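Local atomic coordinates of alpha-1,6-mannanase (PDB entry 4V1S), a protein that probably hydrolyses internal alpha-1,6-mannosidic linkages of mannan chains, as a glycoside hydrolase family 76 alpha-mannanase or close homologue. Residues G94-K99 / A387-R392; S318-W323 / A381-R386; F86-Y91 / I150-A155. All blocks are in the same frame, centred on the assembly; numbering follows the deposited sequence. Where two conformers were deposited one is given.

From the N terminus, helix 81-97 supplies residues 86-91 and then 94-99. Contact 3 closes first, when 150-155 on helix 142-159 packs against 86-91. Contact 2 opens later at 318-323 and closes at 381-386, so it follows contact 3 in series. Contact 1 closes last, when 387-392 meets 94-99; its long loop encloses contact 2 entirely and crosses contact 3, whose segments alternate with its own. Together they join helices 142-159, 81-97, 374-394 and 313-330 side by side, bringing the C-terminal helix next to an early one. Contacts 2 and 3 also touch directly, with Tyr382 lying against Tyr89 and Thr90.

Contact 1: G94-K99 / A387-R392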
loop_
_atom_site.group_PDB
_atom_site.type_symbol
_atom_site.label_atom_id
_atom_site.label_comp_id
_atom_site.label_asym_id
_atom_site.label_seq_id
_atom_site.Cartn_x
_atom_site.Cartn_y
_atom_site.Cartn_z
ATOM N N GLY A 94 -5.752 1.449 -13.359
ATOM C CA GLY A 94 -6.640 1.284 -14.510
ATOM C C GLY A 94 -6.580 2.429 -15.508
ATOM O O GLY A 94 -6.675 2.199 -16.718
ATOM N N ILE A 95 -6.386 3.656 -15.011
ATOM C CA ILE A 95 -6.337 4.820 -15.889
ATOM C C ILE A 95 -5.216 4.663 -16.944
ATOM O O ILE A 95 -5.341 5.159 -18.067
ATOM C CB ILE A 95 -6.112 6.147 -15.102
ATOM C CG1 ILE A 95 -7.201 6.425 -14.044
ATOM C CG2 ILE A 95 -6.058 7.306 -16.058
ATOM C CD1 ILE A 95 -8.609 6.543 -14.570
ATOM N N SER A 96 -4.120 3.994 -16.571
ATOM C CA SER A 96 -2.992 3.773 -17.477
ATOM C C SER A 96 -3.354 2.826 -18.615
ATOM O O SER A 96 -2.776 2.893 -19.698
ATOM C CB SER A 96 -1.767 3.239 -16.722
ATOM O OG SER A 96 -1.257 4.209 -15.813
ATOM N N LEU A 97 -4.315 1.940 -18.370
ATOM C CA LEU A 97 -4.818 1.016 -19.398
ATOM C C LEU A 97 -5.918 1.620 -20.257
ATOM O O LEU A 97 -5.907 1.479 -21.502
ATOM C CB LEU A 97 -5.346 -0.254 -18.731
ATOM C CG LEU A 97 -4.411 -1.343 -18.163
ATOM C CD1 LEU A 97 -3.512 -1.921 -19.245
ATOM C CD2 LEU A 97 -3.590 -0.902 -16.972
ATOM N N SER A 98 -6.863 2.299 -19.600
ATOM C CA SER A 98 -7.973 2.978 -20.282
ATOM C C SER A 98 -8.546 4.098 -19.432
ATOM O O SER A 98 -9.207 3.858 -18.423
ATOM C CB SER A 98 -9.093 2.007 -20.628
ATOM O OG SER A 98 -10.192 2.727 -21.198
ATOM N N LYS A 99 -8.309 5.335 -19.836
ATOM C CA LYS A 99 -8.846 6.460 -19.054
ATOM C C LYS A 99 -10.373 6.371 -19.033
ATOM O O LYS A 99 -11.013 6.582 -18.010
ATOM C CB LYS A 99 -8.363 7.813 -19.607
ATOM C CG LYS A 99 -8.755 8.998 -18.743
ATOM C CD LYS A 99 -7.904 10.263 -18.986
ATOM C CE LYS A 99 -6.746 10.456 -17.985
ATOM N NZ LYS A 99 -6.103 11.806 -18.145
ATOM N N ALA A 387 0.032 -5.800 -13.168
ATOM C CA ALA A 387 0.557 -6.741 -14.158
ATOM C C ALA A 387 0.049 -6.404 -15.571
ATOM O O ALA A 387 0.800 -6.441 -16.514
ATOM C CB ALA A 387 0.173 -8.160 -13.775
ATOM N N ALA A 388 -1.220 -6.036 -15.691
ATOM C CA ALA A 388 -1.778 -5.639 -16.981
ATOM C C ALA A 388 -1.039 -4.432 -17.557
ATOM O O ALA A 388 -0.754 -4.371 -18.752
ATOM C CB ALA A 388 -3.266 -5.347 -16.827
ATOM N N ASN A 389 -0.709 -3.480 -16.694
ATOM C CA ASN A 389 -0.013 -2.275 -17.122
ATOM C C ASN A 389 1.392 -2.614 -17.612
ATOM O O ASN A 389 1.812 -2.145 -18.646
ATOM C CB ASN A 389 0.012 -1.257 -15.976
ATOM C CG ASN A 389 0.489 0.096 -16.410
ATOM O OD1 ASN A 389 0.292 0.500 -17.559
ATOM N ND2 ASN A 389 1.120 0.813 -15.506
ATOM N N TYR A 390 2.122 -3.439 -16.861
ATOM C CA TYR A 390 3.482 -3.798 -17.266
ATOM C C TYR A 390 3.523 -4.708 -18.505
ATOM O O TYR A 390 4.454 -4.621 -19.295
ATOM C CB TYR A 390 4.307 -4.325 -16.091
ATOM C CG TYR A 390 4.816 -3.185 -15.273
ATOM C CD1 TYR A 390 4.039 -2.630 -14.259
ATOM C CD2 TYR A 390 6.051 -2.618 -15.554
ATOM C CE1 TYR A 390 4.472 -1.560 -13.537
ATOM C CE2 TYR A 390 6.519 -1.543 -14.840
ATOM C CZ TYR A 390 5.734 -0.996 -13.843
ATOM O OH TYR A 390 6.222 0.074 -13.135
ATOM N N LYS A 391 2.499 -5.539 -18.683
ATOM C CA LYS A 391 2.385 -6.342 -19.907
ATOM C C LYS A 391 2.234 -5.385 -21.109
ATOM O O LYS A 391 2.875 -5.562 -22.134
ATOM C CB LYS A 391 1.200 -7.298 -19.803
ATOM C CG LYS A 391 0.995 -8.165 -21.034
ATOM C CD LYS A 391 -0.159 -9.156 -20.897
ATOM C CE LYS A 391 -0.319 -9.967 -22.180
ATOM N NZ LYS A 391 -1.393 -10.993 -22.080
ATOM N N ARG A 392 1.395 -4.354 -20.933
ATOM C CA ARG A 392 1.165 -3.326 -21.972
ATOM C C ARG A 392 2.456 -2.550 -22.288
ATOM O O ARG A 392 2.805 -2.367 -23.444
ATOM C CB ARG A 392 0.034 -2.374 -21.520
ATOM C CG ARG A 392 -0.071 -1.038 -22.264
ATOM C CD ARG A 392 -0.931 -0.024 -21.500
ATOM N NE ARG A 392 -0.255 0.629 -20.362
ATOM C CZ ARG A 392 0.684 1.583 -20.475
ATOM N NH1 ARG A 392 1.113 1.990 -21.674
ATOM N NH2 ARG A 392 1.225 2.126 -19.373
#
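Leu97 and Asn389 pass each other at a slant where the C-terminal part of helix 81-97 meets helix 374-394, CD2 of Leu97 lying 3.8 Å from CB of Asn389. The other methyl of the leucine, CD1, rests on Ala388 of the facing helix, 3.7 Å from its O and 4.2 Å from its CB. With its CG anti to the backbone N (chi1 -170°), Asn389 extends toward Ser96, whose CB approaches Asn389 OD1 at 3.5 Å. That oxygen is gripped side-on by Arg392, from one turn further along the same helix, through NE and NH2 together; NE stands 2.9 Å from OD1 and nearly in line with the C=O bond. OD1 lies at the edge of the guanidinium, close to its plane, while Ser96 O sits over one face, toward the rim, at an angle too poor for a hydrogen bond with NE, and no hydrogen bond crosses between the segments. Two bonds therefore fix the amide oxygen, and Asn389 ND2 is held in turn by Glu93 OE2. Tyr47 of helix 46-61 also packs on Leu97. Contact between early and C-terminal helices in this way is consistent with the ring closure of the (alpha/alpha)6 barrel of family 76.

Contact 2: S318-W323 / A381-R386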
loop_
_atom_site.group_PDB
_atom_site.type_symbol
_atom_site.label_atom_id
_atom_site.label_comp_id
_atom_site.label_asym_id
_atom_site.label_seq_id
_atom_site.Cartn_x
_atom_site.Cartn_y
_atom_site.Cartn_z
ATOM N N SER A 318 3.592 -5.477 -1.397
ATOM C CA SER A 318 4.599 -4.388 -1.426
ATOM C C SER A 318 5.942 -4.839 -1.999
ATOM O O SER A 318 6.682 -4.028 -2.563
ATOM C CB SER A 318 4.800 -3.750 -0.051
ATOM O OG SER A 318 5.331 -4.659 0.877
ATOM N N ILE A 319 6.247 -6.131 -1.879
ATOM C CA ILE A 319 7.469 -6.664 -2.490
ATOM C C ILE A 319 7.299 -6.668 -4.012
ATOM O O ILE A 319 8.231 -6.326 -4.762
ATOM C CB ILE A 319 7.803 -8.066 -1.953
ATOM C CG1 ILE A 319 8.047 -8.004 -0.431
ATOM C CG2 ILE A 319 8.990 -8.673 -2.703
ATOM C CD1 ILE A 319 9.011 -6.929 0.040
ATOM N N ILE A 320 6.093 -7.016 -4.482
ATOM C CA ILE A 320 5.823 -6.989 -5.921
ATOM C C ILE A 320 5.894 -5.561 -6.454
ATOM O O ILE A 320 6.517 -5.318 -7.506
ATOM C CB ILE A 320 4.477 -7.649 -6.254
ATOM C CG1 ILE A 320 4.420 -9.083 -5.714
ATOM C CG2 ILE A 320 4.238 -7.616 -7.761
ATOM C CD1 ILE A 320 3.119 -9.832 -6.017
ATOM N N ASP A 321 5.332 -4.590 -5.725
ATOM C CA ASP A 321 5.448 -3.198 -6.164
ATOM C C ASP A 321 6.922 -2.730 -6.162
ATOM O O ASP A 321 7.299 -1.910 -7.007
ATOM C CB ASP A 321 4.611 -2.244 -5.272
ATOM C CG ASP A 321 3.217 -2.009 -5.812
ATOM O OD1 ASP A 321 3.001 -2.338 -6.999
ATOM O OD2 ASP A 321 2.370 -1.476 -5.059
ATOM N N SER A 322 7.736 -3.257 -5.229
ATOM C CA SER A 322 9.178 -2.984 -5.192
ATOM C C SER A 322 9.850 -3.491 -6.459
ATOM O O SER A 322 10.705 -2.799 -7.032
ATOM C CB SER A 322 9.832 -3.569 -3.907
ATOM O OG SER A 322 9.293 -2.932 -2.739
ATOM N N TRP A 323 9.498 -4.705 -6.874
ATOM C CA TRP A 323 10.007 -5.236 -8.135
ATOM C C TRP A 323 9.656 -4.323 -9.332
ATOM O O TRP A 323 10.513 -4.072 -10.188
ATOM C CB TRP A 323 9.554 -6.664 -8.373
ATOM C CG TRP A 323 10.121 -7.628 -7.484
ATOM C CD1 TRP A 323 11.368 -7.611 -6.898
ATOM C CD2 TRP A 323 9.497 -8.840 -7.074
ATOM N NE1 TRP A 323 11.548 -8.748 -6.146
ATOM C CE2 TRP A 323 10.425 -9.537 -6.252
ATOM C CE3 TRP A 323 8.264 -9.422 -7.351
ATOM C CZ2 TRP A 323 10.117 -10.772 -5.642
ATOM C CZ3 TRP A 323 7.961 -10.673 -6.765
ATOM C CH2 TRP A 323 8.884 -11.323 -5.921
ATOM N N ALA A 381 -6.839 -7.835 -6.948
ATOM C CA ALA A 381 -7.259 -7.025 -8.065
ATOM C C ALA A 381 -6.205 -5.991 -8.426
ATOM O O ALA A 381 -5.908 -5.774 -9.604
ATOM C CB ALA A 381 -8.592 -6.353 -7.765
ATOM N N TYR A 382 -5.625 -5.353 -7.396
ATOM C CA TYR A 382 -4.590 -4.355 -7.606
ATOM C C TYR A 382 -3.364 -4.954 -8.315
ATOM O O TYR A 382 -2.892 -4.416 -9.326
ATOM C CB TYR A 382 -4.227 -3.709 -6.277
ATOM C CG TYR A 382 -3.003 -2.832 -6.289
ATOM C CD1 TYR A 382 -2.846 -1.848 -7.241
ATOM C CD2 TYR A 382 -2.020 -2.956 -5.308
ATOM C CE1 TYR A 382 -1.704 -1.021 -7.256
ATOM C CE2 TYR A 382 -0.884 -2.167 -5.315
ATOM C CZ TYR A 382 -0.721 -1.185 -6.279
ATOM O OH TYR A 382 0.419 -0.427 -6.265
ATOM N N MET A 383 -2.916 -6.116 -7.847
ATOM C CA MET A 383 -1.805 -6.808 -8.510
ATOM C C MET A 383 -2.111 -7.144 -9.961
ATOM O O MET A 383 -1.263 -6.971 -10.848
ATOM C CB MET A 383 -1.447 -8.058 -7.764
ATOM C CG MET A 383 -0.800 -7.790 -6.424
ATOM S SD MET A 383 0.810 -6.976 -6.467
ATOM C CE MET A 383 0.368 -5.263 -6.313
ATOM N N TYR A 384 -3.337 -7.571 -10.220
ATOM C CA TYR A 384 -3.680 -7.897 -11.610
ATOM C C TYR A 384 -3.635 -6.683 -12.511
ATOM O O TYR A 384 -3.210 -6.782 -13.658
ATOM C CB TYR A 384 -5.035 -8.619 -11.731
ATOM C CG TYR A 384 -5.117 -9.952 -11.047
ATOM C CD1 TYR A 384 -4.031 -10.827 -11.020
ATOM C CD2 TYR A 384 -6.293 -10.349 -10.408
ATOM C CE1 TYR A 384 -4.103 -12.025 -10.324
ATOM C CE2 TYR A 384 -6.412 -11.598 -9.775
ATOM C CZ TYR A 384 -5.297 -12.424 -9.741
ATOM O OH TYR A 384 -5.377 -13.635 -9.111
ATOM N N MET A 385 -4.115 -5.542 -12.024
ATOM C CA MET A 385 -4.100 -4.345 -12.823
ATOM C C MET A 385 -2.649 -3.874 -13.055
ATOM O O MET A 385 -2.299 -3.398 -14.147
ATOM C CB MET A 385 -4.942 -3.247 -12.184
ATOM C CG MET A 385 -5.178 -2.057 -13.097
ATOM S SD MET A 385 -6.201 -2.388 -14.508
ATOM C CE MET A 385 -7.827 -2.086 -13.827
ATOM N N ARG A 386 -1.818 -3.975 -12.016
ATOM C CA ARG A 386 -0.399 -3.663 -12.173
ATOM C C ARG A 386 0.273 -4.515 -13.247
ATOM O O ARG A 386 1.002 -4.016 -14.120
ATOM C CB ARG A 386 0.343 -3.815 -10.866
ATOM C CG ARG A 386 -0.071 -2.811 -9.809
ATOM C CD ARG A 386 0.531 -1.458 -10.075
ATOM N NE ARG A 386 1.846 -1.351 -9.494
ATOM C CZ ARG A 386 2.838 -0.587 -9.914
ATOM N NH1 ARG A 386 2.702 0.141 -10.987
ATOM N NH2 ARG A 386 3.971 -0.547 -9.219
#
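Tyr382 and Asp321 reach toward each other tip to tip between helices 374-394 and 313-330, whose segments 381-386 and 318-323 run nearly parallel, 13° apart, as neighbouring inner helices do in the (alpha/alpha)6 barrel of family 76. The segment axes are 11.2 Å apart at closest approach, a wide gap that long side chains span. With CG anti to the backbone N (chi1 170°), the tyrosine ring leaves its helix toward 313-330, and its OH donates to Asp321 OD2 on the syn side at a short 2.5 Å. Asp321 OD2 lies near the plane of the tyrosine ring, at its edge, while the carboxylate is turned steeply against that ring. Next along the helix, Met383 bends at chi2 to lay its sulfur against Ile320, with SD 3.7 Å from CD1 and equally close to CG2. A second bend at chi3 turns CE toward the carboxylate, 4.0 Å from Asp321 OD1. One turn after Tyr382, Arg386 completes the grip in a salt bridge, crossing the aspartate at about a right angle. Its remaining terminal nitrogen, NH1, pairs with Glu93 OE2 of helix 81-97, linking a third helix to the buried carboxylate. Arg386 NE and NH2 both donate to Asp321 OD1, at 2.9 and 3.0 Å, from the same face of the carboxylate: NE on the syn side, NH2 well above the plane.

Contact 3: F86-Y91 / I150-A155; sequences FLLYTY and IGLCDA
Gly151 forms the floor of a close, apolar and buried contact between two consecutive inner helices of the (alpha/alpha)6 barrel, where Leu88 and Tyr89 of helix 81-97 settle against helix 142-159. Segments 86-91 and 150-155 run in the same direction, 19° apart, their axes 9.2 Å apart at closest approach. The backbones come nearest at Tyr89 and Gly151, whose CA atoms are 5.5 Å apart, and the absence of a side chain on the glycine makes room for both of its visitors. Tyr89 meets it with the ring edge: CE1 lies 3.5 Å from Gly151 CA, which sits near the plane of the ring rather than above a face. Leu88, the preceding residue, points its CB toward the other helix. Its CG is anti to the backbone N (chi1 177°), and the branch ending in CD2 makes the contact, 4.0 Å from Gly151 CA and 4.1 Å from Leu152 CD2. The methyl thus bridges the bare glycine backbone and the tip of the next leucine.

Farther out on the tyrosine, the hydroxyl passes beside Ile150, with OH 4.1 Å from Ile150 CB. No hydrogen bond joins the two segments, but the phenol is not left without a polar partner: its OH bonds to Trp147 O, one turn earlier in helix 142-159, which helps fix the ring against the glycine. The ring also meets that of Tyr382 on helix 374-394, while Leu106 of helix 99-114 packs on Leu88. Ile150 turns to helix 202-219, touching Leu210 and Ser211. Such a row of near-parallel neighbouring helices, backed by others such as 99-114, is characteristic of the inner ring of the (alpha/alpha)6 barrel found in glycoside hydrolase family 76.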
loop_
_atom_site.group_PDB
_atom_site.type_symbol
_atom_site.label_atom_id
_atom_site.label_comp_id
_atom_site.label_asym_id
_atom_site.label_seq_id
_atom_site.Cartn_x
_atom_site.Cartn_y
_atom_site.Cartn_z
ATOM N N PHE A 86 -6.940 -0.403 -1.511
ATOM C CA PHE A 86 -6.562 -1.223 -2.647
ATOM C C PHE A 86 -7.462 -1.008 -3.863
ATOM O O PHE A 86 -6.976 -1.063 -4.968
ATOM C CB PHE A 86 -6.519 -2.691 -2.298
ATOM C CG PHE A 86 -5.420 -3.046 -1.328
ATOM C CD1 PHE A 86 -4.098 -3.036 -1.727
ATOM C CD2 PHE A 86 -5.712 -3.529 -0.034
ATOM C CE1 PHE A 86 -3.075 -3.412 -0.873
ATOM C CE2 PHE A 86 -4.682 -3.900 0.848
ATOM C CZ PHE A 86 -3.373 -3.840 0.415
ATOM N N LEU A 87 -8.744 -0.725 -3.648
ATOM C CA LEU A 87 -9.587 -0.390 -4.769
ATOM C C LEU A 87 -9.127 0.936 -5.378
ATOM O O LEU A 87 -8.991 1.051 -6.574
ATOM C CB LEU A 87 -11.071 -0.314 -4.339
ATOM C CG LEU A 87 -11.743 -1.614 -3.983
ATOM C CD1 LEU A 87 -13.135 -1.356 -3.460
ATOM C CD2 LEU A 87 -11.786 -2.522 -5.206
ATOM N N LEU A 88 -8.835 1.930 -4.539
ATOM C CA LEU A 88 -8.307 3.201 -5.045
ATOM C C LEU A 88 -7.064 2.963 -5.921
ATOM O O LEU A 88 -6.932 3.519 -7.011
ATOM C CB LEU A 88 -7.946 4.092 -3.856
ATOM C CG LEU A 88 -7.316 5.444 -4.136
ATOM C CD1 LEU A 88 -8.291 6.328 -4.893
ATOM C CD2 LEU A 88 -6.865 6.114 -2.836
ATOM N N TYR A 89 -6.128 2.167 -5.419
ATOM C CA TYR A 89 -4.903 1.835 -6.172
ATOM C C TYR A 89 -5.233 1.142 -7.517
ATOM O O TYR A 89 -4.596 1.382 -8.540
ATOM C CB TYR A 89 -4.031 0.888 -5.366
ATOM C CG TYR A 89 -3.372 1.418 -4.119
ATOM C CD1 TYR A 89 -3.398 2.769 -3.767
ATOM C CD2 TYR A 89 -2.684 0.528 -3.273
ATOM C CE1 TYR A 89 -2.796 3.196 -2.570
ATOM C CE2 TYR A 89 -2.039 0.952 -2.127
ATOM C CZ TYR A 89 -2.068 2.303 -1.772
ATOM O OH TYR A 89 -1.376 2.725 -0.625
ATOM N N THR A 90 -6.243 0.278 -7.490
ATOM C CA THR A 90 -6.622 -0.492 -8.671
ATOM C C THR A 90 -7.187 0.407 -9.750
ATOM O O THR A 90 -6.753 0.378 -10.911
ATOM C CB THR A 90 -7.646 -1.578 -8.322
ATOM O OG1 THR A 90 -7.071 -2.422 -7.340
ATOM C CG2 THR A 90 -8.017 -2.368 -9.531
ATOM N N TYR A 91 -8.138 1.252 -9.363
ATOM C CA TYR A 91 -8.770 2.138 -10.355
ATOM C C TYR A 91 -7.768 3.154 -10.898
ATOM O O TYR A 91 -7.761 3.486 -12.094
ATOM C CB TYR A 91 -9.995 2.840 -9.769
ATOM C CG TYR A 91 -11.039 1.937 -9.149
ATOM C CD1 TYR A 91 -11.439 0.761 -9.753
ATOM C CD2 TYR A 91 -11.674 2.302 -7.964
ATOM C CE1 TYR A 91 -12.380 -0.059 -9.138
ATOM C CE2 TYR A 91 -12.653 1.519 -7.384
ATOM C CZ TYR A 91 -13.044 0.361 -7.987
ATOM O OH TYR A 91 -14.016 -0.427 -7.342
ATOM N N ILE A 150 -0.602 8.105 -0.774
ATOM C CA ILE A 150 0.098 7.470 -1.895
ATOM C C ILE A 150 -0.874 7.295 -3.048
ATOM O O ILE A 150 -0.583 7.708 -4.164
ATOM C CB ILE A 150 0.689 6.121 -1.447
ATOM C CG1 ILE A 150 1.900 6.334 -0.524
ATOM C CG2 ILE A 150 1.144 5.306 -2.642
ATOM C CD1 ILE A 150 2.166 5.115 0.358
ATOM N N GLY A 151 -2.031 6.677 -2.781
ATOM C CA GLY A 151 -3.038 6.417 -3.834
ATOM C C GLY A 151 -3.536 7.732 -4.447
ATOM O O GLY A 151 -3.708 7.816 -5.670
ATOM N N LEU A 152 -3.786 8.749 -3.602
ATOM C CA LEU A 152 -4.292 10.026 -4.113
ATOM C C LEU A 152 -3.254 10.772 -4.948
ATOM O O LEU A 152 -3.611 11.409 -5.931
ATOM C CB LEU A 152 -4.846 10.892 -2.981
ATOM C CG LEU A 152 -6.020 10.263 -2.201
ATOM C CD1 LEU A 152 -6.331 11.113 -0.978
ATOM C CD2 LEU A 152 -7.241 10.153 -3.114
ATOM N N CYS A 153 -1.979 10.669 -4.574
ATOM C CA CYS A 153 -0.916 11.228 -5.413
ATOM C C CYS A 153 -0.941 10.557 -6.776
ATOM O O CYS A 153 -0.870 11.226 -7.813
ATOM C CB CYS A 153 0.472 11.051 -4.787
ATOM S SG CYS A 153 0.843 12.080 -3.371
ATOM N N ASP A 154 -1.021 9.229 -6.786
ATOM C CA ASP A 154 -1.043 8.507 -8.054
ATOM C C ASP A 154 -2.311 8.820 -8.873
ATOM O O ASP A 154 -2.250 8.904 -10.102
ATOM C CB ASP A 154 -0.892 6.996 -7.793
ATOM C CG ASP A 154 0.521 6.634 -7.342
ATOM O OD1 ASP A 154 1.457 7.366 -7.702
ATOM O OD2 ASP A 154 0.707 5.608 -6.654
ATOM N N ALA A 155 -3.440 9.006 -8.184
ATOM C CA ALA A 155 -4.690 9.362 -8.839
ATOM C C ALA A 155 -4.573 10.738 -9.515
ATOM O O ALA A 155 -5.025 10.937 -10.655
ATOM C CB ALA A 155 -5.852 9.342 -7.858
#